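Putative carbohydrate metabolism domain-containing protein (PDB 3S30) is of unconfirmed function but is probably a glycoside hydrolase or carbohydrate-binding protein with a galactose-binding-like domain that holds a sodium ion. Local coordinates at residues W134-Q139 against F153-S158; C166-T171 against T339-D344; L190-F195 against F210-Y215; Y225-G230 against R242-N247. All coordinates share one frame; numbering follows the deposited sequence.

Contact 1. Residues W134-Q139 against F153-S158; sequences WSSGNQ and FPTSIS
A buried polar contact, in which the side-chain amide of Asn-138 grips both backbone polar atoms of Thr-155, joins the first turn of helix 138-142 to the start of strand 155-158. Asn-138 ND2 donates to Thr-155 O over 2.8 Å; the bond is almost straight (175°) and its acceptor lies in the amide plane. On the return side Thr-155 N donates to Asn-138 OD1 over 3.2 Å, meeting it on a lone pair and more bent at 144°. One residue is thus held through N and O at once, as an antiparallel neighbour would hold it. The other edge of this strand is already paired with strand 166-173, through Pro-154, Ser-156 and Ser-158.

A water adds a second link: it donates to Asn-138 OD1 and to Thr-155 OG1, 2.8 Å from each. Thr-155 OG1 sits beside its own backbone N (chi1 -57°), within range of that water, and it also bonds to Asn-189 O. Asn-138 ND2 has a further partner in Tyr-120 O. Just before the helix, with Gly-137 as N-cap, Ser-136 OG accepts from Asn-138 N at 3.2 Å and closes an ST turn, which steadies the backbone that carries the amide. Phe-153 brings its ring edge to the backbone, CE2 lying 3.1 Å from Asn-138 O and near the ring plane.

Asn-138 OD1 therefore takes two donors and its ND2 serves two carbonyls, so the amide is fixed in rotation and its buried polar atoms are matched.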
loop_
_atom_site.group_PDB
_atom_site.type_symbol
_atom_site.label_atom_id
_atom_site.label_comp_id
_atom_site.label_asym_id
_atom_site.label_seq_id
_atom_site.Cartn_x
_atom_site.Cartn_y
_atom_site.Cartn_z
ATOM N N TRP A 134 1.926 -0.412 9.789
ATOM C CA TRP A 134 1.571 -0.647 8.389
ATOM C C TRP A 134 1.087 -2.085 8.165
ATOM O O TRP A 134 1.466 -3.000 8.885
ATOM C CB TRP A 134 2.781 -0.440 7.461
ATOM C CG TRP A 134 3.303 0.962 7.300
ATOM C CD1 TRP A 134 4.341 1.538 7.987
ATOM C CD2 TRP A 134 2.846 1.947 6.365
ATOM N NE1 TRP A 134 4.544 2.821 7.543
ATOM C CE2 TRP A 134 3.639 3.095 6.548
ATOM C CE3 TRP A 134 1.843 1.968 5.389
ATOM C CZ2 TRP A 134 3.458 4.259 5.789
ATOM C CZ3 TRP A 134 1.662 3.124 4.633
ATOM C CH2 TRP A 134 2.470 4.252 4.838
ATOM N N SER A 135 0.258 -2.254 7.146
ATOM C CA SER A 135 -0.122 -3.547 6.627
ATOM C C SER A 135 0.416 -3.730 5.190
ATOM O O SER A 135 0.956 -2.798 4.567
ATOM C CB SER A 135 -1.639 -3.669 6.637
ATOM O OG SER A 135 -2.052 -4.931 6.148
ATOM N N SER A 136 0.272 -4.955 4.696
ATOM C CA SER A 136 0.724 -5.361 3.377
ATOM C C SER A 136 0.113 -6.738 3.122
ATOM O O SER A 136 -0.558 -7.284 3.993
ATOM C CB SER A 136 2.249 -5.470 3.325
ATOM O OG SER A 136 2.718 -6.658 3.971
ATOM N N GLY A 137 0.378 -7.319 1.954
ATOM C CA GLY A 137 -0.115 -8.650 1.659
ATOM C C GLY A 137 0.834 -9.766 2.063
ATOM O O GLY A 137 0.736 -10.857 1.525
ATOM N N ASN A 138 1.750 -9.493 2.996
ATOM C CA ASN A 138 2.812 -10.449 3.344
ATOM C C ASN A 138 2.254 -11.732 3.937
ATOM O O ASN A 138 2.771 -12.801 3.652
ATOM C CB ASN A 138 3.835 -9.850 4.318
ATOM C CG ASN A 138 4.989 -9.125 3.616
ATOM O OD1 ASN A 138 5.137 -9.196 2.402
ATOM N ND2 ASN A 138 5.823 -8.443 4.402
ATOM N N GLN A 139 1.202 -11.627 4.752
ATOM C CA GLN A 139 0.574 -12.814 5.341
ATOM C C GLN A 139 -0.064 -13.682 4.245
ATOM O O GLN A 139 -0.071 -14.915 4.346
ATOM C CB GLN A 139 -0.466 -12.445 6.400
ATOM C CG GLN A 139 -0.839 -13.629 7.308
ATOM C CD GLN A 139 -1.961 -13.334 8.298
ATOM O OE1 GLN A 139 -2.583 -12.267 8.272
ATOM N NE2 GLN A 139 -2.231 -14.294 9.177
ATOM N N PHE A 153 9.994 -11.800 0.979
ATOM C CA PHE A 153 8.598 -11.326 0.854
ATOM C C PHE A 153 8.406 -10.166 -0.122
ATOM O O PHE A 153 9.368 -9.483 -0.483
ATOM C CB PHE A 153 7.989 -11.001 2.226
ATOM C CG PHE A 153 7.499 -12.223 2.948
ATOM C CD1 PHE A 153 8.408 -13.109 3.517
ATOM C CD2 PHE A 153 6.141 -12.527 2.998
ATOM C CE1 PHE A 153 7.970 -14.252 4.143
ATOM C CE2 PHE A 153 5.702 -13.665 3.626
ATOM C CZ PHE A 153 6.616 -14.530 4.205
ATOM N N PRO A 154 7.164 -9.964 -0.587
ATOM C CA PRO A 154 6.930 -8.840 -1.498
ATOM C C PRO A 154 7.178 -7.482 -0.844
ATOM O O PRO A 154 7.591 -6.515 -1.518
ATOM C CB PRO A 154 5.455 -9.003 -1.910
ATOM C CG PRO A 154 5.073 -10.426 -1.555
ATOM C CD PRO A 154 5.981 -10.843 -0.444
ATOM N N THR A 155 6.967 -7.431 0.466
ATOM C CA THR A 155 7.117 -6.213 1.242
ATOM C C THR A 155 8.153 -6.377 2.350
ATOM O O THR A 155 8.027 -7.241 3.221
ATOM C CB THR A 155 5.769 -5.814 1.832
ATOM O OG1 THR A 155 4.835 -5.660 0.760
ATOM C CG2 THR A 155 5.871 -4.513 2.606
ATOM N N SER A 156 9.167 -5.519 2.298
ATOM C CA SER A 156 10.294 -5.531 3.222
ATOM C C SER A 156 10.889 -4.129 3.274
ATOM O O SER A 156 10.256 -3.164 2.809
ATOM C CB SER A 156 11.356 -6.533 2.758
ATOM O OG SER A 156 12.345 -6.745 3.758
ATOM N N ILE A 157 12.079 -4.020 3.864
ATOM C CA ILE A 157 12.858 -2.777 3.848
ATOM C C ILE A 157 14.262 -3.040 3.316
ATOM O O ILE A 157 14.761 -4.163 3.357
ATOM C CB ILE A 157 12.988 -2.099 5.259
ATOM C CG1 ILE A 157 13.747 -2.995 6.260
ATOM C CG2 ILE A 157 11.629 -1.720 5.806
ATOM C CD1 ILE A 157 14.118 -2.296 7.547
ATOM N N SER A 158 14.893 -1.980 2.833
ATOM C CA SER A 158 16.263 -2.031 2.336
ATOM C C SER A 158 17.099 -1.061 3.143
ATOM O O SER A 158 16.601 -0.008 3.515
ATOM C CB SER A 158 16.292 -1.632 0.850
ATOM O OG SER A 158 17.563 -1.124 0.480
HETATM O O HOH W 1 3.328 -8.071 0.654
#

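Contact 2. Residues C166-T171 against T339-D344; sequences CLQLIT and TLLIDD. With NA (sodium ion), chain C.
Leu-341 lies alongside Gln-168, its CD2 branch 3.8 Å from Gln-168 CG, both side chains pointing the same way. They are a non-hydrogen-bonded pair of two antiparallel strands, 166-170 and 339-343, whose axes run 4.7 Å apart at 162°, in a fold consistent with the beta-sandwich of galactose-binding-like domains. Leu-341 CG stands anti to its carbonyl carbon (chi1 -58°), which carries CD2 back over the neighbouring strand.

The flanking pairs are hydrogen-bonded. Leu-169 N donates to Leu-340 O, and Leu-340 N returns a 2.8 Å bond to Leu-169 O; Leu-167 and Ile-342 also exchange two bonds, the one from Ile-342 N longer at 3.2 Å to Leu-167 O. Their side chains form the buried face, where Leu-167 CB meets Ile-342 CB at 4.0 Å and Leu-340 reaches on to Tyr-225 and Phe-246.

On the more open face Thr-339 rests OG1 against Ile-170, 3.9 Å from CG1, while this hydroxyl bonds to Gly-337 O. An alanine in place of this threonine would probably leave Gly-337 O without that partner and open a gap beside Ile-170.

Toward Asp-343 the pairing comes up to a metal site. Asn-105 O, Glu-107 OE2 and Asn-165 O share the sodium ion with Asp-343, whose OD2 is held by Arg-162 N. Asp-343 OD1 accepts from Asp-344 N on its anti side, well out of the carboxylate plane, and lies 2.5 Å from the sodium.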
loop_
_atom_site.group_PDB
_atom_site.type_symbol
_atom_site.label_atom_id
_atom_site.label_comp_id
_atom_site.label_asym_id
_atom_site.label_seq_id
_atom_site.Cartn_x
_atom_site.Cartn_y
_atom_site.Cartn_z
ATOM N N CYS A 166 14.931 2.151 3.714
ATOM C CA CYS A 166 13.754 2.552 2.925
ATOM C C CYS A 166 12.786 1.393 2.727
ATOM O O CYS A 166 13.112 0.241 2.997
ATOM C CB CYS A 166 14.180 3.145 1.562
ATOM S SG CYS A 166 15.047 2.034 0.401
ATOM N N LEU A 167 11.587 1.707 2.269
ATOM C CA LEU A 167 10.646 0.686 1.825
ATOM C C LEU A 167 11.162 -0.027 0.559
ATOM O O LEU A 167 11.697 0.608 -0.354
ATOM C CB LEU A 167 9.283 1.320 1.543
ATOM C CG LEU A 167 8.126 0.372 1.217
ATOM C CD1 LEU A 167 7.825 -0.503 2.402
ATOM C CD2 LEU A 167 6.865 1.153 0.783
ATOM N N GLN A 168 11.010 -1.351 0.537
ATOM C CA GLN A 168 11.361 -2.176 -0.611
ATOM C C GLN A 168 10.138 -3.010 -0.988
ATOM O O GLN A 168 9.786 -3.962 -0.293
ATOM C CB GLN A 168 12.534 -3.095 -0.274
ATOM C CG GLN A 168 13.035 -3.975 -1.424
ATOM C CD GLN A 168 13.994 -5.072 -0.932
ATOM O OE1 GLN A 168 15.202 -4.847 -0.821
ATOM N NE2 GLN A 168 13.442 -6.267 -0.621
ATOM N N LEU A 169 9.481 -2.628 -2.075
ATOM C CA LEU A 169 8.373 -3.398 -2.595
ATOM C C LEU A 169 8.859 -4.155 -3.842
ATOM O O LEU A 169 9.291 -3.543 -4.831
ATOM C CB LEU A 169 7.177 -2.482 -2.898
ATOM C CG LEU A 169 6.654 -1.662 -1.703
ATOM C CD1 LEU A 169 5.457 -0.798 -2.072
ATOM C CD2 LEU A 169 6.298 -2.559 -0.508
ATOM N N ILE A 170 8.825 -5.485 -3.766
ATOM C CA ILE A 170 9.195 -6.337 -4.896
ATOM C C ILE A 170 8.044 -7.320 -5.193
ATOM O O ILE A 170 7.759 -8.210 -4.395
ATOM C CB ILE A 170 10.492 -7.109 -4.624
ATOM C CG1 ILE A 170 11.595 -6.169 -4.134
ATOM C CG2 ILE A 170 10.963 -7.844 -5.878
ATOM C CD1 ILE A 170 12.953 -6.862 -3.899
ATOM N N THR A 171 7.364 -7.114 -6.326
ATOM C CA THR A 171 6.380 -8.068 -6.827
ATOM C C THR A 171 7.010 -9.461 -6.971
ATOM O O THR A 171 8.077 -9.612 -7.554
ATOM C CB THR A 171 5.783 -7.587 -8.169
ATOM O OG1 THR A 171 4.904 -6.482 -7.919
ATOM C CG2 THR A 171 4.997 -8.705 -8.882
ATOM N N THR A 339 10.409 -3.562 -8.789
ATOM C CA THR A 339 10.917 -3.061 -7.530
ATOM C C THR A 339 10.604 -1.576 -7.380
ATOM O O THR A 339 11.048 -0.762 -8.177
ATOM C CB THR A 339 12.425 -3.337 -7.399
ATOM O OG1 THR A 339 12.648 -4.745 -7.586
ATOM C CG2 THR A 339 12.935 -2.930 -6.008
ATOM N N LEU A 340 9.786 -1.245 -6.380
ATOM C CA LEU A 340 9.507 0.145 -6.025
ATOM C C LEU A 340 10.158 0.396 -4.678
ATOM O O LEU A 340 9.845 -0.292 -3.700
ATOM C CB LEU A 340 8.004 0.411 -5.931
ATOM C CG LEU A 340 7.544 1.841 -5.610
ATOM C CD1 LEU A 340 7.902 2.844 -6.716
ATOM C CD2 LEU A 340 6.034 1.849 -5.367
ATOM N N LEU A 341 11.083 1.352 -4.645
ATOM C CA LEU A 341 11.671 1.798 -3.396
ATOM C C LEU A 341 11.015 3.121 -3.035
ATOM O O LEU A 341 10.806 3.959 -3.882
ATOM C CB LEU A 341 13.207 1.927 -3.506
ATOM C CG LEU A 341 13.987 0.657 -3.915
ATOM C CD1 LEU A 341 15.489 0.887 -3.945
ATOM C CD2 LEU A 341 13.673 -0.537 -3.013
ATOM N N ILE A 342 10.656 3.285 -1.770
ATOM C CA ILE A 342 10.061 4.530 -1.295
ATOM C C ILE A 342 10.772 4.969 -0.038
ATOM O O ILE A 342 11.119 4.151 0.796
ATOM C CB ILE A 342 8.554 4.376 -0.976
ATOM C CG1 ILE A 342 7.792 3.810 -2.185
ATOM C CG2 ILE A 342 7.951 5.741 -0.576
ATOM C CD1 ILE A 342 7.779 4.772 -3.416
ATOM N N ASP A 343 10.976 6.269 0.102
ATOM C CA ASP A 343 11.581 6.815 1.304
ATOM C C ASP A 343 11.014 8.195 1.631
ATOM O O ASP A 343 10.451 8.871 0.757
ATOM C CB ASP A 343 13.087 6.927 1.097
ATOM C CG ASP A 343 13.864 6.773 2.381
ATOM O OD1 ASP A 343 13.256 6.728 3.477
ATOM O OD2 ASP A 343 15.096 6.672 2.292
ATOM N N ASP A 344 11.193 8.602 2.888
ATOM C CA ASP A 344 10.816 9.929 3.374
ATOM C C ASP A 344 9.447 10.378 2.857
ATOM O O ASP A 344 9.316 11.399 2.178
ATOM C CB ASP A 344 11.903 10.950 3.035
ATOM C CG ASP A 344 13.219 10.631 3.706
ATOM O OD1 ASP A 344 13.201 10.294 4.907
ATOM O OD2 ASP A 344 14.276 10.727 3.043
HETATM NA NA NA C . 14.141 6.163 5.694
#

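Contact 3. Residues L190-F195 against F210-Y215; sequences LFIGSF and FGTTFY
Phe-210 turns the edge of its ring toward the face of Phe-191, and this T-shaped pair is the aromatic part of the contact. The centroids are 5.1 Å apart and the planes stand at 80°. Phe-210 CE1 comes within 3.6 Å of Phe-191 CG, so the edge meets the face toward its rim. Phe-191 CG lies between its backbone N and carbonyl carbon (chi1 55°), and this presents the ring face to Phe-210.

The backbone part centres on Ile-192 O. Gly-211 N donates to it over 2.8 Å, and Phe-210 CA adds a CA-H...O contact at 3.4 Å. Ser-320 OG bonds to the same oxygen, so this buried carbonyl is well supplied with donors. A second CA-H...O contact runs from Gly-193 CA to Gly-211 O, 3.3 Å away. Gly-193 and Phe-210 form an antiparallel non-hydrogen-bonded pair. A CB on Gly-193 would collide with the carbonyl oxygen of Ile-192 and come 3.0 Å from Gly-211 N, so only glycine fits this backbone.

The apolar part is small: the CG2 branch of Ile-192 touches Thr-212 CG2 at 3.5 Å, the two side chains crossing at a slant.

The contact sits where strand 185-191 gives way to strand 193-195, which pairs with strand 208-213. Strand 317-324 runs beside it, with backbone hydrogen bonds between Leu-190 and Leu-323 and between Ile-192 and Ile-321. Phe-210 also packs on Tyr-249 and Leu-251 of strand 247-254, and helix 204-207 leads directly into strand 208-213.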
loop_
_atom_site.group_PDB
_atom_site.type_symbol
_atom_site.label_atom_id
_atom_site.label_comp_id
_atom_site.label_asym_id
_atom_site.label_seq_id
_atom_site.Cartn_x
_atom_site.Cartn_y
_atom_site.Cartn_z
ATOM N N LEU A 190 2.199 -1.781 0.354
ATOM C CA LEU A 190 2.152 -1.319 1.721
ATOM C C LEU A 190 0.941 -0.426 1.797
ATOM O O LEU A 190 0.690 0.349 0.886
ATOM C CB LEU A 190 3.408 -0.534 2.078
ATOM C CG LEU A 190 3.639 -0.283 3.575
ATOM C CD1 LEU A 190 4.239 -1.529 4.245
ATOM C CD2 LEU A 190 4.519 0.964 3.807
ATOM N N PHE A 191 0.177 -0.530 2.866
ATOM C CA PHE A 191 -0.928 0.374 3.040
ATOM C C PHE A 191 -1.324 0.577 4.506
ATOM O O PHE A 191 -0.958 -0.217 5.392
ATOM C CB PHE A 191 -2.123 -0.103 2.213
ATOM C CG PHE A 191 -2.542 -1.515 2.503
ATOM C CD1 PHE A 191 -3.458 -1.789 3.509
ATOM C CD2 PHE A 191 -2.029 -2.565 1.767
ATOM C CE1 PHE A 191 -3.854 -3.093 3.776
ATOM C CE2 PHE A 191 -2.421 -3.876 2.026
ATOM C CZ PHE A 191 -3.332 -4.142 3.038
ATOM N N ILE A 192 -2.059 1.662 4.737
ATOM C CA ILE A 192 -2.663 1.923 6.028
ATOM C C ILE A 192 -4.043 1.233 6.090
ATOM O O ILE A 192 -4.910 1.479 5.250
ATOM C CB ILE A 192 -2.785 3.438 6.302
ATOM C CG1 ILE A 192 -1.399 4.085 6.292
ATOM C CG2 ILE A 192 -3.470 3.700 7.649
ATOM C CD1 ILE A 192 -1.412 5.591 6.496
ATOM N N GLY A 193 -4.229 0.384 7.098
ATOM C CA GLY A 193 -5.467 -0.362 7.290
ATOM C C GLY A 193 -5.152 -1.749 7.814
ATOM O O GLY A 193 -4.432 -1.889 8.808
ATOM N N SER A 194 -5.662 -2.781 7.145
ATOM C CA SER A 194 -5.388 -4.155 7.566
ATOM C C SER A 194 -5.593 -5.197 6.455
ATOM O O SER A 194 -6.285 -4.932 5.456
ATOM C CB SER A 194 -6.255 -4.509 8.774
ATOM O OG SER A 194 -7.625 -4.391 8.443
ATOM N N PHE A 195 -4.988 -6.372 6.658
ATOM C CA PHE A 195 -5.055 -7.477 5.713
ATOM C C PHE A 195 -5.839 -8.647 6.294
ATOM O O PHE A 195 -5.401 -9.292 7.247
ATOM C CB PHE A 195 -3.651 -7.952 5.308
ATOM C CG PHE A 195 -3.644 -8.911 4.121
ATOM C CD1 PHE A 195 -3.727 -8.429 2.808
ATOM C CD2 PHE A 195 -3.550 -10.290 4.318
ATOM C CE1 PHE A 195 -3.717 -9.311 1.711
ATOM C CE2 PHE A 195 -3.535 -11.184 3.219
ATOM C CZ PHE A 195 -3.624 -10.689 1.922
ATOM N N PHE A 210 -8.438 -0.623 3.598
ATOM C CA PHE A 210 -7.757 0.667 3.619
ATOM C C PHE A 210 -8.431 1.631 4.582
ATOM O O PHE A 210 -9.631 1.902 4.467
ATOM C CB PHE A 210 -7.767 1.297 2.219
ATOM C CG PHE A 210 -7.146 0.447 1.153
ATOM C CD1 PHE A 210 -5.970 -0.278 1.391
ATOM C CD2 PHE A 210 -7.693 0.415 -0.117
ATOM C CE1 PHE A 210 -5.388 -1.045 0.378
ATOM C CE2 PHE A 210 -7.107 -0.347 -1.132
ATOM C CZ PHE A 210 -5.963 -1.075 -0.885
ATOM N N GLY A 211 -7.653 2.156 5.520
ATOM C CA GLY A 211 -8.107 3.242 6.365
ATOM C C GLY A 211 -7.634 3.160 7.800
ATOM O O GLY A 211 -7.487 2.062 8.371
ATOM N N THR A 212 -7.390 4.332 8.380
ATOM C CA THR A 212 -7.245 4.455 9.827
ATOM C C THR A 212 -7.750 5.826 10.232
ATOM O O THR A 212 -7.685 6.776 9.448
ATOM C CB THR A 212 -5.787 4.262 10.303
ATOM O OG1 THR A 212 -5.776 3.833 11.674
ATOM C CG2 THR A 212 -4.994 5.541 10.160
ATOM N N THR A 213 -8.239 5.925 11.461
ATOM C CA THR A 213 -8.862 7.145 11.940
ATOM C C THR A 213 -7.871 8.313 11.882
ATOM O O THR A 213 -6.721 8.197 12.327
ATOM C CB THR A 213 -9.441 6.934 13.342
ATOM O OG1 THR A 213 -10.439 5.890 13.284
ATOM C CG2 THR A 213 -10.057 8.224 13.885
ATOM N N PHE A 214 -8.322 9.419 11.293
ATOM C CA PHE A 214 -7.472 10.569 11.029
ATOM C C PHE A 214 -8.240 11.860 11.345
ATOM O O PHE A 214 -9.369 12.042 10.883
ATOM C CB PHE A 214 -7.018 10.533 9.559
ATOM C CG PHE A 214 -5.754 11.297 9.293
ATOM C CD1 PHE A 214 -4.552 10.898 9.866
ATOM C CD2 PHE A 214 -5.757 12.406 8.464
ATOM C CE1 PHE A 214 -3.383 11.608 9.634
ATOM C CE2 PHE A 214 -4.585 13.113 8.219
ATOM C CZ PHE A 214 -3.397 12.711 8.806
ATOM N N TYR A 215 -7.620 12.743 12.129
ATOM C CA TYR A 215 -8.267 13.974 12.635
ATOM C C TYR A 215 -7.952 15.218 11.808
ATOM O O TYR A 215 -8.478 16.292 12.089
ATOM C CB TYR A 215 -7.865 14.222 14.099
ATOM C CG TYR A 215 -8.274 13.081 14.984
ATOM C CD1 TYR A 215 -9.565 13.001 15.492
ATOM C CD2 TYR A 215 -7.397 12.046 15.267
ATOM C CE1 TYR A 215 -9.955 11.944 16.274
ATOM C CE2 TYR A 215 -7.785 10.980 16.055
ATOM C CZ TYR A 215 -9.065 10.936 16.550
ATOM O OH TYR A 215 -9.460 9.881 17.332
#

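Contact 4. Residues Y225-G230 against R242-N247; sequences YKYKAG and RKDVFN
Phe-246 sets its ring against two tyrosines of strand 218-228 at once, meeting a face of each. Toward Tyr-227 the pair is edge-to-face: the centroids are 4.8 Å apart, the planes 56° from one another, and Phe-246 CD2 approaches Tyr-227 CG to 3.4 Å. The same tyrosine face also receives Phe-246 CB, a CH-pi contact 3.9 Å from the ring centroid. Phe-246 CG lies between its backbone N and carbonyl carbon (chi1 70°), which swings the ring across both tyrosines. Against Tyr-225 the rings are oblique, their planes 48° apart, with Phe-246 CE2 3.7 Å from Tyr-225 CE2.

The tyrosines are pinned at their far ends, Tyr-225 OH by His-286 O and Tyr-227 OH by Ala-325 O. At the edge of the Tyr-227 ring, close to its plane, Asp-244 O lies 3.5 Å from CE2, while Ala-229 N stands over the face opposite Phe-246. An alanine in place of this tyrosine would probably leave Phe-246 with a gap on one side and Ala-325 O without its hydroxyl partner.

Beyond the rings, Ala-229 CB packs against Asp-244 O at 3.7 Å. A water donates to Gly-230 O and Arg-242 O and accepts from Asp-244 N, at 2.8 Å in the last case, so it bridges Gly-230 to the backbone of 242-244. Asp-244 OD2 is taken by Ser-326 OG, Ser-338 OG and Ala-335 N.

Tyr-225, Tyr-227 and Phe-246 make an aromatic cluster that packs on Leu-340, joining the loop before strand 247-254 to strands 218-228 and 339-349, in what is probably a galactose-binding-like beta-sandwich.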
loop_
_atom_site.group_PDB
_atom_site.type_symbol
_atom_site.label_atom_id
_atom_site.label_comp_id
_atom_site.label_asym_id
_atom_site.label_seq_id
_atom_site.Cartn_x
_atom_site.Cartn_y
_atom_site.Cartn_z
ATOM N N TYR A 225 10.870 8.132 -4.701
ATOM C CA TYR A 225 10.861 6.754 -5.196
ATOM C C TYR A 225 12.011 6.424 -6.173
ATOM O O TYR A 225 12.680 7.313 -6.718
ATOM C CB TYR A 225 9.509 6.439 -5.864
ATOM C CG TYR A 225 9.430 6.851 -7.317
ATOM C CD1 TYR A 225 9.001 8.112 -7.681
ATOM C CD2 TYR A 225 9.787 5.964 -8.332
ATOM C CE1 TYR A 225 8.936 8.494 -9.019
ATOM C CE2 TYR A 225 9.722 6.330 -9.659
ATOM C CZ TYR A 225 9.296 7.595 -10.001
ATOM O OH TYR A 225 9.244 7.959 -11.327
ATOM N N LYS A 226 12.231 5.123 -6.342
ATOM C CA LYS A 226 12.973 4.550 -7.454
ATOM C C LYS A 226 12.111 3.391 -7.952
ATOM O O LYS A 226 11.422 2.744 -7.156
ATOM C CB LYS A 226 14.336 4.000 -7.007
ATOM C CG LYS A 226 15.346 5.014 -6.461
ATOM C CD LYS A 226 16.669 4.319 -6.173
ATOM C CE LYS A 226 17.734 5.277 -5.671
ATOM N NZ LYS A 226 19.018 4.602 -5.276
ATOM N N TYR A 227 12.134 3.131 -9.257
ATOM C CA TYR A 227 11.332 2.059 -9.833
ATOM C C TYR A 227 12.018 1.436 -11.015
ATOM O O TYR A 227 12.584 2.130 -11.868
ATOM C CB TYR A 227 9.963 2.559 -10.292
ATOM C CG TYR A 227 9.015 1.443 -10.750
ATOM C CD1 TYR A 227 8.566 0.471 -9.860
ATOM C CD2 TYR A 227 8.586 1.367 -12.060
ATOM C CE1 TYR A 227 7.717 -0.543 -10.275
ATOM C CE2 TYR A 227 7.724 0.371 -12.479
ATOM C CZ TYR A 227 7.284 -0.575 -11.585
ATOM O OH TYR A 227 6.428 -1.559 -12.019
ATOM N N LYS A 228 11.955 0.115 -11.049
ATOM C CA LYS A 228 12.457 -0.682 -12.149
ATOM C C LYS A 228 11.416 -1.803 -12.359
ATOM O O LYS A 228 11.128 -2.565 -11.442
ATOM C CB LYS A 228 13.853 -1.202 -11.784
ATOM C CG LYS A 228 14.424 -2.336 -12.631
ATOM C CD LYS A 228 14.985 -1.862 -13.946
ATOM C CE LYS A 228 15.943 -2.895 -14.543
ATOM N NZ LYS A 228 16.578 -2.386 -15.792
ATOM N N ALA A 229 10.817 -1.843 -13.545
ATOM C CA ALA A 229 9.928 -2.933 -13.939
ATOM C C ALA A 229 10.697 -4.267 -14.042
ATOM O O ALA A 229 11.878 -4.275 -14.361
ATOM C CB ALA A 229 9.248 -2.599 -15.274
ATOM N N GLY A 230 10.028 -5.378 -13.723
ATOM C CA GLY A 230 10.583 -6.710 -13.941
ATOM C C GLY A 230 10.595 -7.096 -15.424
ATOM O O GLY A 230 9.892 -6.481 -16.243
ATOM N N ARG A 242 5.637 -6.668 -21.724
ATOM C CA ARG A 242 4.890 -5.520 -21.278
ATOM C C ARG A 242 5.625 -4.863 -20.094
ATOM O O ARG A 242 6.223 -5.530 -19.238
ATOM C CB ARG A 242 3.470 -5.919 -20.880
ATOM C CG ARG A 242 2.618 -4.755 -20.404
ATOM C CD ARG A 242 1.209 -5.199 -20.107
ATOM N NE ARG A 242 0.482 -4.216 -19.307
ATOM C CZ ARG A 242 -0.741 -4.391 -18.804
ATOM N NH1 ARG A 242 -1.406 -5.529 -18.996
ATOM N NH2 ARG A 242 -1.307 -3.413 -18.106
ATOM N N LYS A 243 5.590 -3.541 -20.072
ATOM C CA LYS A 243 6.324 -2.780 -19.082
ATOM C C LYS A 243 5.380 -2.542 -17.903
ATOM O O LYS A 243 4.368 -1.851 -18.037
ATOM C CB LYS A 243 6.818 -1.465 -19.698
ATOM C CG LYS A 243 7.995 -0.836 -18.979
ATOM C CD LYS A 243 9.303 -1.603 -19.222
ATOM C CE LYS A 243 9.807 -1.452 -20.663
ATOM N NZ LYS A 243 11.131 -2.102 -20.882
ATOM N N ASP A 244 5.709 -3.149 -16.764
ATOM C CA ASP A 244 4.926 -3.002 -15.543
ATOM C C ASP A 244 4.964 -1.553 -15.056
ATOM O O ASP A 244 5.973 -0.848 -15.252
ATOM C CB ASP A 244 5.483 -3.920 -14.445
ATOM C CG ASP A 244 4.463 -4.230 -13.344
ATOM O OD1 ASP A 244 3.300 -3.741 -13.394
ATOM O OD2 ASP A 244 4.848 -4.977 -12.417
ATOM N N VAL A 245 3.865 -1.104 -14.452
ATOM C CA VAL A 245 3.840 0.205 -13.807
ATOM C C VAL A 245 3.396 0.036 -12.366
ATOM O O VAL A 245 2.712 -0.934 -12.020
ATOM C CB VAL A 245 2.962 1.265 -14.577
ATOM C CG1 VAL A 245 3.377 1.333 -16.077
ATOM C CG2 VAL A 245 1.446 0.982 -14.430
ATOM N N PHE A 246 3.829 0.966 -11.526
ATOM C CA PHE A 246 3.543 0.927 -10.104
ATOM C C PHE A 246 2.410 1.891 -9.790
ATOM O O PHE A 246 1.999 2.667 -10.644
ATOM C CB PHE A 246 4.798 1.292 -9.303
ATOM C CG PHE A 246 5.215 2.757 -9.401
ATOM C CD1 PHE A 246 4.735 3.693 -8.497
ATOM C CD2 PHE A 246 6.135 3.172 -10.352
ATOM C CE1 PHE A 246 5.142 5.032 -8.557
ATOM C CE2 PHE A 246 6.548 4.504 -10.417
ATOM C CZ PHE A 246 6.046 5.432 -9.518
ATOM N N ASN A 247 1.914 1.857 -8.559
ATOM C CA ASN A 247 0.887 2.814 -8.159
ATOM C C ASN A 247 1.205 3.413 -6.799
ATOM O O ASN A 247 1.781 2.763 -5.945
ATOM C CB ASN A 247 -0.520 2.179 -8.181
ATOM C CG ASN A 247 -1.641 3.224 -8.325
ATOM O OD1 ASN A 247 -1.386 4.423 -8.360
ATOM N ND2 ASN A 247 -2.881 2.763 -8.384
HETATM O O HOH W 2 7.477 -5.359 -16.905
#

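How the contacts relate
Contacts 1, 2 and 3 are buried, whereas contact 4 is partly buried and its centre lies farther out, about 15 Å from the chain centre. Contact 2 joins most of the set: strand 166-173 pairs with the strand of contact 1, and strand 339-349 pairs with that of contact 4, where Leu-341 N meets Lys-226 O at 2.9 Å. Contact 3, across the chain centre from contacts 2 and 4, reaches contact 2 through Leu-190 and contact 1 through Ser-135. The chemistry differs: hydrogen bonds of a side-chain amide in contact 1, regular strand pairing with a metal site in contact 2, glycines with one ring pair in contact 3, and aromatic packing with water in contact 4.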